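Local coordinates for protein nicotinate-nucleotide--dimethylbenzimidazole phosphoribosyltransferase (Thermus thermophilus HB8, PDB 1WX1) that probably catalyses the transfer of the phosphoribosyl group of nicotinate mononucleotide to 5,6-dimethylbenzimidazole, giving alpha-ribazole 5'-phosphate for cobalamin biosynthesis, at residues T156-G161 against L245-D250; E239-G244 against P266-H271. All blocks are in the same frame, centred on the assembly; numbering follows the deposited sequence.

Contact 1. Residues T156-G161 against L245-D250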
# COMPACT_ATOMS: atom_id res chain seq x y z
N THR A 156 0.94 -10.73 15.72
CA THR A 156 -0.41 -10.19 15.94
C THR A 156 -1.21 -10.24 14.64
O THR A 156 -2.41 -9.95 14.61
CB THR A 156 -0.36 -8.74 16.45
OG1 THR A 156 0.18 -7.89 15.45
CG2 THR A 156 0.52 -8.66 17.71
N LEU A 157 -0.53 -10.58 13.55
CA LEU A 157 -1.17 -10.76 12.25
C LEU A 157 -0.27 -11.77 11.56
O LEU A 157 0.95 -11.75 11.74
CB LEU A 157 -1.28 -9.46 11.45
CG LEU A 157 -0.12 -8.54 11.11
CD1 LEU A 157 -0.59 -7.57 10.04
CD2 LEU A 157 0.36 -7.80 12.34
N LEU A 158 -0.88 -12.65 10.77
CA LEU A 158 -0.14 -13.72 10.13
C LEU A 158 -0.34 -13.84 8.63
O LEU A 158 -1.45 -13.75 8.12
CB LEU A 158 -0.55 -15.04 10.81
CG LEU A 158 0.12 -16.34 10.37
CD1 LEU A 158 1.60 -16.30 10.74
CD2 LEU A 158 -0.59 -17.51 11.06
N ALA A 159 0.77 -14.05 7.92
CA ALA A 159 0.72 -14.22 6.48
C ALA A 159 1.46 -15.50 6.13
O ALA A 159 2.24 -16.01 6.94
CB ALA A 159 1.39 -13.03 5.79
N ALA A 160 1.19 -16.04 4.95
CA ALA A 160 1.88 -17.24 4.51
C ALA A 160 2.60 -16.86 3.23
O ALA A 160 2.17 -15.96 2.50
CB ALA A 160 0.88 -18.37 4.24
N GLY A 161 3.71 -17.54 2.97
CA GLY A 161 4.48 -17.30 1.77
C GLY A 161 4.77 -18.65 1.13
O GLY A 161 4.69 -19.69 1.80
N LEU A 245 -6.34 -14.64 14.88
CA LEU A 245 -5.57 -13.56 14.27
C LEU A 245 -6.02 -13.14 12.88
O LEU A 245 -6.65 -13.91 12.16
CB LEU A 245 -4.10 -13.96 14.15
CG LEU A 245 -3.26 -14.23 15.39
CD1 LEU A 245 -1.82 -14.45 14.96
CD2 LEU A 245 -3.34 -13.05 16.34
N PRO A 246 -5.70 -11.89 12.49
CA PRO A 246 -6.07 -11.43 11.15
C PRO A 246 -5.10 -12.21 10.27
O PRO A 246 -3.92 -12.35 10.62
CB PRO A 246 -5.71 -9.94 11.17
CG PRO A 246 -5.67 -9.59 12.63
CD PRO A 246 -5.09 -10.81 13.28
N LEU A 247 -5.57 -12.72 9.14
CA LEU A 247 -4.72 -13.50 8.23
C LEU A 247 -4.59 -12.76 6.91
O LEU A 247 -5.58 -12.30 6.35
CB LEU A 247 -5.35 -14.87 8.00
CG LEU A 247 -5.76 -15.59 9.29
CD1 LEU A 247 -6.50 -16.88 8.95
CD2 LEU A 247 -4.53 -15.88 10.14
N VAL A 248 -3.36 -12.66 6.40
CA VAL A 248 -3.12 -11.94 5.15
C VAL A 248 -2.71 -12.86 4.01
O VAL A 248 -1.78 -13.68 4.14
CB VAL A 248 -2.02 -10.87 5.34
CG1 VAL A 248 -1.96 -9.97 4.12
CG2 VAL A 248 -2.31 -10.06 6.60
N LEU A 249 -3.40 -12.73 2.89
CA LEU A 249 -3.13 -13.53 1.70
C LEU A 249 -2.04 -12.91 0.84
O LEU A 249 -1.93 -11.68 0.76
CB LEU A 249 -4.39 -13.65 0.83
CG LEU A 249 -5.61 -14.37 1.40
CD1 LEU A 249 -6.76 -14.28 0.40
CD2 LEU A 249 -5.25 -15.82 1.69
N ASP A 250 -1.25 -13.76 0.21
CA ASP A 250 -0.21 -13.30 -0.69
C ASP A 250 -0.71 -13.56 -2.12
O ASP A 250 -1.84 -13.19 -2.46
CB ASP A 250 1.11 -14.04 -0.45
CG ASP A 250 2.25 -13.47 -1.29
OD1 ASP A 250 2.32 -12.23 -1.41
OD2 ASP A 250 3.08 -14.25 -1.82

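Contact 2. Residues E239-G244 against P266-H271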
# COMPACT_ATOMS: atom_id res chain seq x y z
N GLU A 239 -4.29 -22.65 11.63
CA GLU A 239 -3.75 -22.38 12.96
C GLU A 239 -3.94 -20.91 13.34
O GLU A 239 -4.30 -20.59 14.48
CB GLU A 239 -2.26 -22.74 13.00
CG GLU A 239 -1.61 -22.65 14.39
CD GLU A 239 -2.13 -23.70 15.36
OE1 GLU A 239 -2.60 -24.77 14.90
OE2 GLU A 239 -2.05 -23.48 16.59
N GLY A 240 -3.69 -20.02 12.38
CA GLY A 240 -3.86 -18.60 12.63
C GLY A 240 -5.33 -18.31 12.89
O GLY A 240 -5.67 -17.50 13.76
N TYR A 241 -6.20 -18.96 12.12
CA TYR A 241 -7.64 -18.80 12.26
C TYR A 241 -8.09 -19.16 13.68
O TYR A 241 -8.81 -18.39 14.33
CB TYR A 241 -8.35 -19.70 11.24
CG TYR A 241 -9.84 -19.86 11.44
CD1 TYR A 241 -10.68 -18.74 11.51
CD2 TYR A 241 -10.42 -21.12 11.53
CE1 TYR A 241 -12.06 -18.89 11.66
CE2 TYR A 241 -11.80 -21.28 11.67
CZ TYR A 241 -12.61 -20.16 11.74
OH TYR A 241 -13.97 -20.32 11.87
N GLU A 242 -7.66 -20.32 14.15
CA GLU A 242 -8.02 -20.78 15.48
C GLU A 242 -7.43 -19.90 16.58
O GLU A 242 -7.99 -19.81 17.67
CB GLU A 242 -7.59 -22.24 15.64
CG GLU A 242 -8.55 -23.19 14.93
CD GLU A 242 -7.91 -24.52 14.58
OE1 GLU A 242 -7.02 -24.98 15.32
OE2 GLU A 242 -8.32 -25.13 13.57
N ALA A 243 -6.30 -19.25 16.30
CA ALA A 243 -5.67 -18.37 17.26
C ALA A 243 -6.37 -17.00 17.28
O ALA A 243 -6.04 -16.14 18.09
CB ALA A 243 -4.19 -18.18 16.92
N GLY A 244 -7.32 -16.82 16.37
CA GLY A 244 -8.08 -15.57 16.30
C GLY A 244 -7.36 -14.38 15.69
O GLY A 244 -7.73 -13.23 15.94
N PRO A 266 -15.07 -23.40 6.84
CA PRO A 266 -15.89 -22.34 6.25
C PRO A 266 -15.76 -20.95 6.89
O PRO A 266 -15.71 -19.94 6.18
CB PRO A 266 -17.31 -22.90 6.38
CG PRO A 266 -17.09 -24.36 6.23
CD PRO A 266 -15.88 -24.60 7.11
N GLY A 267 -15.70 -20.90 8.21
CA GLY A 267 -15.60 -19.62 8.90
C GLY A 267 -14.27 -18.89 8.79
O GLY A 267 -14.17 -17.72 9.15
N LEU A 268 -13.26 -19.57 8.27
CA LEU A 268 -11.93 -18.99 8.14
C LEU A 268 -11.89 -17.78 7.22
O LEU A 268 -11.05 -16.89 7.37
CB LEU A 268 -10.95 -20.07 7.65
CG LEU A 268 -9.49 -19.68 7.46
CD1 LEU A 268 -8.61 -20.86 7.86
CD2 LEU A 268 -9.25 -19.28 6.01
N ARG A 269 -12.82 -17.74 6.27
CA ARG A 269 -12.89 -16.66 5.31
C ARG A 269 -13.03 -15.29 5.97
O ARG A 269 -12.52 -14.30 5.45
CB ARG A 269 -14.07 -16.88 4.37
CG ARG A 269 -14.14 -15.89 3.22
CD ARG A 269 -15.45 -16.11 2.47
NE ARG A 269 -16.53 -15.26 2.98
CZ ARG A 269 -16.46 -13.93 3.02
NH1 ARG A 269 -15.37 -13.30 2.58
NH2 ARG A 269 -17.47 -13.23 3.51
N ASP A 270 -13.73 -15.22 7.11
CA ASP A 270 -13.93 -13.96 7.82
C ASP A 270 -12.65 -13.38 8.41
O ASP A 270 -12.61 -12.20 8.78
CB ASP A 270 -14.96 -14.14 8.94
CG ASP A 270 -16.30 -14.58 8.43
OD1 ASP A 270 -16.77 -13.99 7.43
OD2 ASP A 270 -16.89 -15.51 9.02
N HIS A 271 -11.61 -14.19 8.50
CA HIS A 271 -10.33 -13.74 9.05
C HIS A 271 -9.32 -13.36 7.98
O HIS A 271 -8.22 -12.89 8.30
CB HIS A 271 -9.71 -14.84 9.92
CG HIS A 271 -10.37 -15.00 11.26
ND1 HIS A 271 -9.69 -14.82 12.44
CD2 HIS A 271 -11.64 -15.34 11.59
CE1 HIS A 271 -10.51 -15.04 13.45
NE2 HIS A 271 -11.70 -15.36 12.97
O HOH W 1 -15.34 -23.18 10.46

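Contact 1. Residues T156-G161 against L245-D250
Leu158 and Leu247 pair as parallel strand neighbours, and two backbone bonds hold the register in the tight, buried middle of the contact. Leu158 N donates to Pro246 O over 3.1 Å, nearly straight at 170°, and Leu158 O accepts from Val248 N at 2.8 Å. The N-H of Val248 holds this oxygen, and Leu247 CA adds a weaker C-H...O contact at 3.3 Å. Leu247 has CG anti to its carbonyl carbon (chi1 -49°), and from there its methyl CD2 reaches back to Leu158 CB, 4.1 Å away. On the face of Ala159 and Val248 the small methyl of Ala159 lies beside Val248 CB, also at 4.1 Å. The short strand segments are inclined at 31°, and beyond Val248 the main contact left is Asp250 CB on Ala160 O, 3.7 Å. Both Asp250 carboxylate oxygens turn to backbone N-H groups of Gly305, Gly307 and Ala308, the bond to Gly307 being weak, and Asp250 lies close to Glu304, the predicted proton acceptor. By contrast, the Thr156 and Leu245 end is partly exposed: Pro246 CD presses on Thr156 O at 3.1 Å, Leu245 CD2 touches the same oxygen, and Thr156 OG1 bonds to the backbone of Gly45 and Arg46. In the parallel sheet, strand 47-54 is bonded along the other edge of 157-161, and strand 272-274 lies beyond 247-249. Helix 306-321 covers Leu157, Ala159 and Val248, and helix 228-242 packs on Leu158, Ala160 and Leu247 from the other face.

Contact 2. Residues E239-G244 against P266-H271
Tyr241 has CG anti to its backbone N (chi1 168°), and His271 has CG anti to its carbonyl carbon (chi1 -75°); from there the rings meet edge to face. The edge of Tyr241 points at the imidazole face, planes perpendicular and centroids 5.0 Å apart; Tyr241 CD1 comes closest, 3.5 Å from His271 CD2. The Leu268 backbone covers one face of the phenol ring, its CA making a CH-pi contact 3.7 Å from the centroid, while Leu268 CD1 reaches Tyr241 CB at 3.6 Å. The hydroxyl lies against the backbone of Gly267, where a side chain would clash, and bonds weakly to a water, which accepts from Gly267 N. An alanine in place of Tyr241 would probably open a gap between Leu268 and His271 and leave the imidazole face without its aromatic partner. His271 ND1 bonds to Leu245 O, helping to fix its ring, and Gly244 CA sits at the ring edge, 3.8 Å from His271 CE1. Gly244, first to leave helical angles, has positive phi and makes the Schellman motif after helix 228-242; the aromatic pair joins this helix end to the 3-10 segment before strand 272-274, outermost on that side of the chain's sheet.

Overall arrangement
After three earlier strands the chain lays down strand 157-163, then runs through a largely helical excursion to strand 247-249, where contact 1 closes a loop of 83 intervening residues. Contact 2 closes a shorter one, of 21 residues, between the end of helix 228-242 and the turn before strand 272-274. The two loops cross, because 239-244 precedes 245-250 and 266-271 follows it. Residues 245-250 lie between the segments of contact 2 and touch both of them: Leu247 N probably bonds to His271 O, Leu245 N probably bonds to Gly240 O, and Gly240 CA packs against Leu158 and Leu247. Together the contacts tie the central sheet to its last strand and to the helix preceding strand 247-249.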